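Local coordinates for catalase (Bacillus pumilus, PDB 4QOL), which breaks down hydrogen peroxide to water and oxygen at a heme group and also shows peroxidase-like reactivity towards phenolic substrates, at the interface of chains A and B and the interface of chains A and C. Sequence-based numbering; all coordinates share one arbitrary frame. Chains: chain A/B/C, Catalase.

Contact 1: the interface of chains A and B. Residues chain A 26, 31-34; chain B 26, 31-34.
The rings of A:Phe33 and B:Phe33 lie side by side with nearly parallel planes and meet rim over rim, where CE1 of A:Phe33 is 3.5 Å from CE1 of B:Phe33. On the sides turned away from each other, a proline of the partner crosses the rim of each ring: A:Pro31 CG is 3.5 Å from B:Phe33 CE1, and B:Pro31 does the same to A:Phe33. The order is proline, ring, ring, proline, alternating between chains and offset at each step. At the edge, in the ring plane, the carbonyl oxygen of B:Ser32 stands 3.4 Å from CD1 of A:Phe33, a polar atom meeting a ring C-H rather than the pi face. With CG anti to its own carbonyl carbon (chi1 -75°), the A:Phe33 ring points the same way as its twin and lies alongside it.

The serine carbonyl also serves the backbone. B:Leu34 N gives a hydrogen bond of 3.0 Å to A:Ser32 O, nearly straight at the hydrogen (166°), and A:Leu34 N repeats it to B:Ser32 O. The pair flanks an antiparallel beta bridge of A:Phe33 with B:Phe33, the twofold running through its middle. Beyond it the two leucines cross at about a right angle and touch tip to tip, CD1 of A:Leu34 lying 3.9 Å from CD1 of B:Leu34.

An alanine in place of A:Phe33 would probably leave the CE1 rim of B:Phe33 and the ring of B:Pro31 without their packing partner, opening a gap in which B:Phe33 could turn more easily.

As a worked example of symmetric assembly, the site shows a short segment near the N terminus pairing with its own copy: backbone bonds set the register, the aromatic pair with its prolines supplies apolar contact, and together they join two subunits of the catalase tetramer.

Contact 2: the interface of chains A and C. Residues chain A 139, 331, 413-415; chain C 19, 21-23, 28.
C:Asn22 and C:Ser23 run extended beside the likewise extended A:Arg413 and A:Gln414, after a turn at C:Gln21 (psi -38°). The carboxylate of A:Asp139 grips C:Ser23 with both oxygens: OD1 takes the serine hydroxyl OG on its syn lone pair at 2.6 Å, and OD2 accepts the backbone N at 2.8 Å, again on the syn side but out of the carboxylate plane. Such a two-point hold fixes the rotation of both the carboxylate and the serine side chain.

A:Arg413 reaches alongside the same segment. Its chain, extended as far as NE, passes C:Asp19 in the opposite direction, and NH2 donates edge-on to the carbonyl oxygen of C:Asn22 at 3.0 Å, the oxygen lying in the guanidinium plane and offering a lone pair. C:Asp19 makes no charged-atom contact with the arginine; it packs its CB against the aliphatic part of that side chain and also braces its own segment. Its OD1 accepts from the backbone N of C:Gln21 and of C:Asn22, while OD2 takes the C:Asn22 side-chain amide ND2 at 2.9 Å, a bond in the amide plane that fixes the turn of the C:Asn22 side chain.

The extended side chain of A:Lys331, at the start of helix 331-348, carries NZ to the carbonyl oxygen of C:His28 at 2.8 Å, coming from above the carbonyl plane. Two waters also meet the lysine NZ: one reaches A:Gln414 N and O and C:Ser23 O, the other joins A:Asp139 OD2 to C:Asn22 OD1. A third water links C:Ser23 OG to the backbone O of A:Lys331. If charged, the lysine is likely to be partly balanced by the aspartate. Farther along, the amide of A:Gln414 crosses C:His28, its CD 3.7 Å from the histidine CB, amide and ring planes 55° apart.

In this polar example of subunit joining, the N-terminal arm of one catalase subunit is laid along the body of another by matched backbone and side-chain groups, with waters bridging those that do not meet directly.

Contact 1: the interface of chains A and B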
# COMPACT_ATOMS: atom_id res chain seq x y z
N ALA A 26 25.18 -24.26 3.71
CA ALA A 26 26.56 -24.72 3.64
C ALA A 26 26.81 -26.02 4.37
O ALA A 26 27.10 -26.04 5.57
CB ALA A 26 27.48 -23.62 4.17
N PRO A 31 24.99 -22.42 7.81
CA PRO A 31 24.09 -21.31 7.61
C PRO A 31 23.50 -21.31 6.20
O PRO A 31 23.96 -22.06 5.30
CB PRO A 31 24.98 -20.10 7.83
CG PRO A 31 26.35 -20.57 7.46
CD PRO A 31 26.38 -21.98 7.94
N SER A 32 22.43 -20.54 6.04
CA SER A 32 21.56 -20.59 4.87
C SER A 32 22.05 -19.62 3.78
O SER A 32 22.53 -18.52 4.06
CB SER A 32 20.13 -20.26 5.30
OG SER A 32 19.54 -21.33 6.04
N PHE A 33 21.87 -19.99 2.52
CA PHE A 33 22.25 -19.15 1.38
C PHE A 33 21.10 -18.27 0.87
O PHE A 33 19.93 -18.68 0.96
CB PHE A 33 22.73 -20.03 0.25
CG PHE A 33 24.11 -20.58 0.51
CD1 PHE A 33 25.22 -19.73 0.52
CD2 PHE A 33 24.33 -21.95 0.71
CE1 PHE A 33 26.51 -20.24 0.75
CE2 PHE A 33 25.61 -22.45 1.00
CZ PHE A 33 26.68 -21.60 1.04
N LEU A 34 21.50 -17.11 0.39
CA LEU A 34 20.58 -16.15 -0.25
C LEU A 34 19.99 -16.74 -1.52
O LEU A 34 18.84 -16.47 -1.87
CB LEU A 34 21.30 -14.84 -0.54
CG LEU A 34 20.48 -13.65 -1.00
CD1 LEU A 34 19.33 -13.39 -0.06
CD2 LEU A 34 21.39 -12.42 -1.22
N ALA B 26 30.57 -17.21 1.37
CA ALA B 26 31.32 -18.42 1.66
C ALA B 26 32.75 -18.36 1.10
O ALA B 26 33.01 -18.69 -0.07
CB ALA B 26 30.60 -19.63 1.14
N PRO B 31 29.31 -17.87 -2.88
CA PRO B 31 27.97 -17.30 -2.91
C PRO B 31 27.66 -16.61 -1.57
O PRO B 31 28.35 -16.80 -0.56
CB PRO B 31 27.08 -18.54 -3.12
CG PRO B 31 27.87 -19.66 -2.58
CD PRO B 31 29.28 -19.34 -2.91
N SER B 32 26.58 -15.85 -1.58
CA SER B 32 26.18 -14.96 -0.47
C SER B 32 25.27 -15.60 0.52
O SER B 32 24.41 -16.44 0.21
CB SER B 32 25.52 -13.73 -1.09
OG SER B 32 26.44 -12.94 -1.83
N PHE B 33 25.46 -15.23 1.78
CA PHE B 33 24.66 -15.77 2.89
C PHE B 33 23.42 -14.89 3.14
O PHE B 33 23.44 -13.65 2.99
CB PHE B 33 25.50 -15.89 4.17
CG PHE B 33 26.43 -17.05 4.14
CD1 PHE B 33 25.93 -18.35 4.13
CD2 PHE B 33 27.80 -16.86 4.02
CE1 PHE B 33 26.82 -19.46 4.13
CE2 PHE B 33 28.65 -17.96 4.00
CZ PHE B 33 28.16 -19.25 4.00
N LEU B 34 22.37 -15.58 3.58
CA LEU B 34 21.16 -14.94 4.07
C LEU B 34 21.36 -14.07 5.28
O LEU B 34 20.75 -13.01 5.43
CB LEU B 34 20.08 -16.00 4.36
CG LEU B 34 18.64 -15.54 4.58
CD1 LEU B 34 18.16 -14.64 3.48
CD2 LEU B 34 17.73 -16.76 4.79

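Contact 2: the interface of chains A and C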
# COMPACT_ATOMS: atom_id res chain seq x y z
N ASP A 139 -26.46 11.29 11.82
CA ASP A 139 -25.62 12.06 10.95
C ASP A 139 -24.28 11.38 10.89
O ASP A 139 -23.66 11.12 11.90
CB ASP A 139 -25.48 13.54 11.45
CG ASP A 139 -24.84 14.46 10.41
OD1 ASP A 139 -23.77 14.07 9.88
OD2 ASP A 139 -25.42 15.52 10.05
N LYS A 331 -29.21 11.64 6.67
CA LYS A 331 -27.91 12.22 6.64
C LYS A 331 -26.85 11.16 7.09
O LYS A 331 -25.68 11.36 6.86
CB LYS A 331 -27.77 13.43 7.58
CG LYS A 331 -28.66 14.62 7.21
CD LYS A 331 -28.43 15.78 8.19
CE LYS A 331 -29.54 16.80 8.05
NZ LYS A 331 -29.31 17.89 9.01
N ARG A 413 -25.45 23.65 8.05
CA ARG A 413 -25.20 22.59 9.04
C ARG A 413 -26.17 22.83 10.22
O ARG A 413 -25.98 23.71 11.04
CB ARG A 413 -23.77 22.67 9.55
CG ARG A 413 -22.71 22.39 8.49
CD ARG A 413 -21.38 22.49 9.16
NE ARG A 413 -20.27 22.42 8.22
CZ ARG A 413 -19.63 21.34 7.86
NH1 ARG A 413 -18.56 21.51 7.01
NH2 ARG A 413 -20.00 20.11 8.28
N GLN A 414 -27.17 21.98 10.28
CA GLN A 414 -28.26 22.14 11.22
C GLN A 414 -28.99 20.82 11.42
O GLN A 414 -29.33 20.13 10.45
CB GLN A 414 -29.24 23.18 10.60
CG GLN A 414 -30.43 23.62 11.43
CD GLN A 414 -31.32 24.55 10.56
OE1 GLN A 414 -30.84 25.20 9.63
NE2 GLN A 414 -32.61 24.56 10.85
N LYS A 415 -29.37 20.54 12.65
CA LYS A 415 -30.12 19.32 12.97
C LYS A 415 -31.46 19.30 12.32
O LYS A 415 -32.06 20.34 12.07
CB LYS A 415 -30.21 19.15 14.52
CG LYS A 415 -30.71 17.78 14.97
CD LYS A 415 -31.28 17.81 16.38
CE LYS A 415 -30.21 18.05 17.41
NZ LYS A 415 -30.83 17.91 18.76
N ASP C 19 -18.62 23.20 13.51
CA ASP C 19 -19.68 22.28 13.85
C ASP C 19 -19.20 20.88 13.63
O ASP C 19 -18.99 20.45 12.49
CB ASP C 19 -20.94 22.62 12.98
CG ASP C 19 -22.21 21.86 13.37
OD1 ASP C 19 -22.18 20.84 14.07
OD2 ASP C 19 -23.30 22.29 12.88
N GLN C 21 -21.08 18.31 14.69
CA GLN C 21 -22.32 17.53 14.85
C GLN C 21 -23.07 17.28 13.54
O GLN C 21 -23.64 16.22 13.34
CB GLN C 21 -23.28 18.18 15.83
CG GLN C 21 -22.65 18.73 17.12
CD GLN C 21 -21.61 17.79 17.71
OE1 GLN C 21 -21.85 16.58 17.86
NE2 GLN C 21 -20.46 18.35 18.12
N ASN C 22 -23.08 18.27 12.67
CA ASN C 22 -23.92 18.21 11.47
C ASN C 22 -23.10 18.28 10.20
O ASN C 22 -22.31 19.22 10.02
CB ASN C 22 -24.97 19.35 11.45
CG ASN C 22 -25.78 19.44 12.73
OD1 ASN C 22 -26.57 18.54 13.03
ND2 ASN C 22 -25.50 20.47 13.55
N SER C 23 -23.43 17.39 9.28
CA SER C 23 -22.99 17.47 7.89
C SER C 23 -23.60 18.71 7.21
O SER C 23 -24.62 19.23 7.67
CB SER C 23 -23.46 16.23 7.15
OG SER C 23 -22.88 15.07 7.60
N HIS C 28 -32.05 21.90 6.47
CA HIS C 28 -31.89 21.04 7.63
C HIS C 28 -32.27 19.57 7.41
O HIS C 28 -31.82 18.72 8.20
CB HIS C 28 -32.63 21.57 8.86
CG HIS C 28 -34.09 21.76 8.63
ND1 HIS C 28 -34.68 23.00 8.52
CD2 HIS C 28 -35.07 20.85 8.40
CE1 HIS C 28 -35.96 22.85 8.25
NE2 HIS C 28 -36.23 21.56 8.17
O HOH W 1 -27.22 19.72 8.17
O HOH W 2 -27.52 16.79 11.24
O HOH W 3 -23.97 13.26 5.56

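About 63 Å separates the C-alpha centres of contact 1 and contact 2, yet both draw on the same stretch near the N terminus. Contact 1 uses residues 26 and 31 to 34 of both chains, contact 2 residues between 19 and 28 of chain C; because the sites repeat in each copy, every subunit's arm takes part in both kinds of joint. In contact 1 arm meets arm across a twofold, largely by apolar packing, whereas in contact 2 the arm meets a loop, the start of helix 331-348 and the segment after strand 411-412. Together they tie one chain to two neighbours, likely stabilising the tetramer.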